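Local coordinates for protein HTH-type dhaKLM operon transcriptional activator DhaS (PDB 2IU5) that activates transcription of the dhaKLM operon in complex with DhaQ, in response to dihydroxyacetone, by binding an inverted repeat at the promoter as a homodimer, at residues K10-I13 / T14-I17; R46-T49 / F50-Y53. The protein carries 1 engineered substitution. All blocks are in the same frame, centred on the assembly; numbering follows the deposited sequence.

Contact 1: K10-I13 / T14-I17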
# COMPACT_ATOMS: atom_id res chain seq x y z
N LYS A 10 -13.62 18.55 -26.62
CA LYS A 10 -14.78 19.09 -27.33
C LYS A 10 -16.15 18.62 -26.85
O LYS A 10 -17.12 19.37 -26.93
CB LYS A 10 -14.65 18.90 -28.84
CG LYS A 10 -14.55 17.45 -29.28
CD LYS A 10 -13.79 17.35 -30.60
CE LYS A 10 -14.63 16.65 -31.66
NZ LYS A 10 -14.76 15.20 -31.37
N SER A 11 -16.24 17.39 -26.35
CA SER A 11 -17.53 16.83 -25.96
C SER A 11 -17.81 17.10 -24.49
O SER A 11 -18.88 16.77 -24.02
CB SER A 11 -17.49 15.30 -26.23
OG SER A 11 -16.52 14.62 -25.43
N ILE A 12 -16.84 17.70 -23.79
CA ILE A 12 -17.00 17.93 -22.35
C ILE A 12 -16.63 19.35 -21.88
O ILE A 12 -16.20 19.51 -20.76
CB ILE A 12 -16.28 16.86 -21.51
CG1 ILE A 12 -14.83 16.72 -21.93
CG2 ILE A 12 -16.97 15.51 -21.67
CD1 ILE A 12 -13.99 15.92 -20.93
N ILE A 13 -16.81 20.34 -22.75
CA ILE A 13 -16.33 21.69 -22.51
C ILE A 13 -16.93 22.23 -21.21
O ILE A 13 -16.22 22.70 -20.32
CB ILE A 13 -16.72 22.60 -23.69
CG1 ILE A 13 -15.97 22.19 -24.96
CG2 ILE A 13 -16.54 24.08 -23.33
CD1 ILE A 13 -16.54 22.83 -26.23
N THR A 14 -18.25 22.15 -21.09
CA THR A 14 -18.91 22.77 -19.94
C THR A 14 -18.58 22.03 -18.66
O THR A 14 -18.33 22.64 -17.63
CB THR A 14 -20.43 22.86 -20.13
OG1 THR A 14 -20.72 23.63 -21.31
CG2 THR A 14 -21.09 23.53 -18.93
N GLN A 15 -18.59 20.70 -18.73
CA GLN A 15 -18.19 19.90 -17.57
C GLN A 15 -16.82 20.29 -17.05
O GLN A 15 -16.63 20.39 -15.84
CB GLN A 15 -18.22 18.40 -17.88
CG GLN A 15 -19.61 17.87 -18.21
CD GLN A 15 -19.92 17.88 -19.71
OE1 GLN A 15 -19.56 18.80 -20.43
NE2 GLN A 15 -20.59 16.84 -20.17
N LYS A 16 -15.88 20.52 -17.97
CA LYS A 16 -14.52 20.85 -17.56
C LYS A 16 -14.46 22.20 -16.87
O LYS A 16 -13.70 22.37 -15.91
CB LYS A 16 -13.55 20.77 -18.75
CG LYS A 16 -13.23 19.33 -19.09
CD LYS A 16 -12.24 19.21 -20.24
CE LYS A 16 -11.17 18.21 -19.81
NZ LYS A 16 -9.90 18.23 -20.61
N ILE A 17 -15.27 23.15 -17.34
CA ILE A 17 -15.34 24.47 -16.72
C ILE A 17 -15.92 24.37 -15.30
O ILE A 17 -15.39 24.97 -14.35
CB ILE A 17 -16.15 25.43 -17.61
CG1 ILE A 17 -15.43 25.68 -18.93
CG2 ILE A 17 -16.42 26.75 -16.88
CD1 ILE A 17 -16.31 26.42 -19.90
O HOH W 1 -21.31 16.48 -22.92
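Lys16 N donates to Ile12 O over 3.0 Å and Ile17 N to Ile13 O over 3.2 Å, the latter with an N-H...O angle of 154°; these are the first i to i+4 bonds of helix 13-28.

Hydrophobic contact follows the same spacing. The CD1 methyl of Ile12 lies against the aliphatic part of Lys16, 3.8 Å from Lys16 CD. It gets there because CG1 sits between the backbone N and the carbonyl carbon (chi1 53°), which swings the longer branch onto the lysine stem. Trp63 and Asn67 of helix 57-73 pack on Ile12 as well, and this buries it. Ile13 and Ile17 run side by side, pointing the same way, and meet loosely through Ile13 CG2 and Ile17 CD1, 4.2 Å apart. Gln15, bent at chi2 (92°), folds back and crosses Ile12 at about a right angle, so that its amide oxygen OE1 packs against the Ile12 backbone, 3.3 Å from Ile12 CA.

Ile12 occupies the N-cap position of this helix, the first of the TetR-type DNA-binding domain. Its side chain has no polar group with which to cap the amides of the first turn, so the residue contributes its carbonyl oxygen to the helix and its hydrocarbon to the interior.

Polar contacts flank this hydrophobic patch. Gln15 NE2 gives a hydrogen to a water, which in turn donates to Ser11 O at 2.7 Å, bridging the helix to the preceding loop. Lys16 NZ extends beyond the isoleucine to a hydrogen bond with Met8 O and a salt bridge with Glu71.

Contact 2: R46-T49 / F50-Y53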
# COMPACT_ATOMS: atom_id res chain seq x y z
N ARG A 46 -24.75 30.11 -15.86
CA ARG A 46 -26.06 30.14 -15.20
C ARG A 46 -26.27 28.88 -14.37
O ARG A 46 -25.98 27.78 -14.84
CB ARG A 46 -27.15 30.22 -16.27
CG ARG A 46 -27.20 31.57 -16.99
CD ARG A 46 -28.53 31.77 -17.71
NE ARG A 46 -28.45 31.48 -19.14
CZ ARG A 46 -27.52 31.96 -19.96
NH1 ARG A 46 -26.57 32.77 -19.48
NH2 ARG A 46 -27.53 31.64 -21.25
N ARG A 47 -26.77 29.04 -13.15
CA ARG A 47 -26.82 27.93 -12.21
C ARG A 47 -27.51 26.69 -12.75
O ARG A 47 -27.01 25.57 -12.59
CB ARG A 47 -27.51 28.36 -10.92
CG ARG A 47 -27.54 27.30 -9.85
CD ARG A 47 -28.24 27.86 -8.62
NE ARG A 47 -28.26 26.88 -7.55
CZ ARG A 47 -29.16 25.91 -7.43
NH1 ARG A 47 -30.14 25.78 -8.32
NH2 ARG A 47 -29.07 25.07 -6.40
N GLN A 48 -28.66 26.88 -13.39
CA GLN A 48 -29.46 25.74 -13.81
C GLN A 48 -28.70 24.82 -14.77
O GLN A 48 -28.99 23.62 -14.87
CB GLN A 48 -30.76 26.24 -14.44
CG GLN A 48 -31.78 25.14 -14.71
CD GLN A 48 -32.17 24.38 -13.45
OE1 GLN A 48 -32.34 24.98 -12.38
NE2 GLN A 48 -32.32 23.06 -13.57
N THR A 49 -27.73 25.37 -15.48
CA THR A 49 -26.95 24.60 -16.46
C THR A 49 -26.23 23.43 -15.78
O THR A 49 -26.00 22.40 -16.41
CB THR A 49 -25.95 25.51 -17.21
OG1 THR A 49 -26.69 26.50 -17.95
CG2 THR A 49 -25.11 24.72 -18.17
N PHE A 50 -25.87 23.58 -14.51
CA PHE A 50 -25.18 22.52 -13.78
C PHE A 50 -25.96 21.23 -13.92
O PHE A 50 -25.37 20.15 -14.07
CB PHE A 50 -25.09 22.91 -12.30
CG PHE A 50 -24.42 21.90 -11.39
CD1 PHE A 50 -23.06 21.98 -11.13
CD2 PHE A 50 -25.17 20.90 -10.77
CE1 PHE A 50 -22.43 21.07 -10.29
CE2 PHE A 50 -24.54 19.99 -9.92
CZ PHE A 50 -23.20 20.07 -9.68
N TYR A 51 -27.28 21.32 -13.89
CA TYR A 51 -28.14 20.13 -13.86
C TYR A 51 -28.34 19.44 -15.20
O TYR A 51 -28.98 18.37 -15.30
CB TYR A 51 -29.47 20.56 -13.21
CG TYR A 51 -29.16 20.96 -11.79
CD1 TYR A 51 -28.94 20.00 -10.81
CD2 TYR A 51 -29.07 22.30 -11.44
CE1 TYR A 51 -28.65 20.37 -9.50
CE2 TYR A 51 -28.78 22.68 -10.13
CZ TYR A 51 -28.57 21.70 -9.18
OH TYR A 51 -28.28 22.06 -7.88
N ASN A 52 -27.80 20.04 -16.25
CA ASN A 52 -27.73 19.32 -17.51
C ASN A 52 -26.67 18.23 -17.39
O ASN A 52 -26.63 17.34 -18.24
CB ASN A 52 -27.37 20.27 -18.64
CG ASN A 52 -28.56 21.09 -19.10
OD1 ASN A 52 -28.44 22.26 -19.42
ND2 ASN A 52 -29.73 20.46 -19.14
N TYR A 53 -25.84 18.30 -16.36
CA TYR A 53 -24.64 17.46 -16.28
C TYR A 53 -24.48 16.68 -14.98
O TYR A 53 -24.03 15.54 -15.00
CB TYR A 53 -23.38 18.29 -16.52
CG TYR A 53 -23.43 19.05 -17.82
CD1 TYR A 53 -23.27 18.39 -19.04
CD2 TYR A 53 -23.64 20.42 -17.84
CE1 TYR A 53 -23.31 19.10 -20.24
CE2 TYR A 53 -23.69 21.14 -19.03
CZ TYR A 53 -23.52 20.47 -20.21
OH TYR A 53 -23.57 21.20 -21.39
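Arg47 meets Tyr51 one turn further on, its chain extended from CG to NE and CG anti to the backbone N (chi1 -177°). Tyr51 CE2 lies over one face of the guanidinium, 3.8 Å from Arg47 NH1, but the two planes are inclined by 47°, so this is no parallel stack. Arg47 NH2 approaches Tyr51 OH at an angle too poor for a hydrogen bond; a hydrogen bond from Arg47 NE to Ser37 OG of helix 36-43 holds the arginine. Arg47 O accepts from Phe50 N at 3.0 Å.

Gln48 O similarly takes Tyr51 N and lies near the plane of the Tyr51 ring, at its edge. The Gln48 side chain crosses the tyrosine at about a right angle, with NE2 3.8 Å from Tyr51 CB.

Thr49 O accepts from Asn52 N. Thr49 CG2 lies alongside Tyr53, 3.9 Å from its CE2. These i to i+3 bonds wind the chain into tight turns within the predicted helix-turn-helix motif, while the buried Phe50 ring packs on Ile18, Val36 and Met40.

Replacing Tyr51 with an alanine would probably leave the Arg47 guanidinium without the ring atom CE2 over its face and freer to move, though still tethered by the NE hydrogen bond to Ser37. Exposed arginine and glutamine and partly exposed tyrosine side chains on this turn are consistent with a DNA-facing surface.

Along the chain the two contacts come in series: contact 1 opens helix 13-28, and contact 2 follows helix 36-43 and precedes helix 57-73. Both fall within the TetR-type DNA-binding domain, on the same side of the chain's centre, with their own centres about 12 Å apart. They touch directly through Tyr53, whose CD1 is 3.3 Å from Gln15 NE2 and whose CE2 is 3.5 Å from Thr14 CG2. The start of the first helix is thereby packed against the end of the predicted helix-turn-helix segment, which is consistent with the placement of residues 46-53, probably presented to DNA, relying in part on the helix that contact 1 begins.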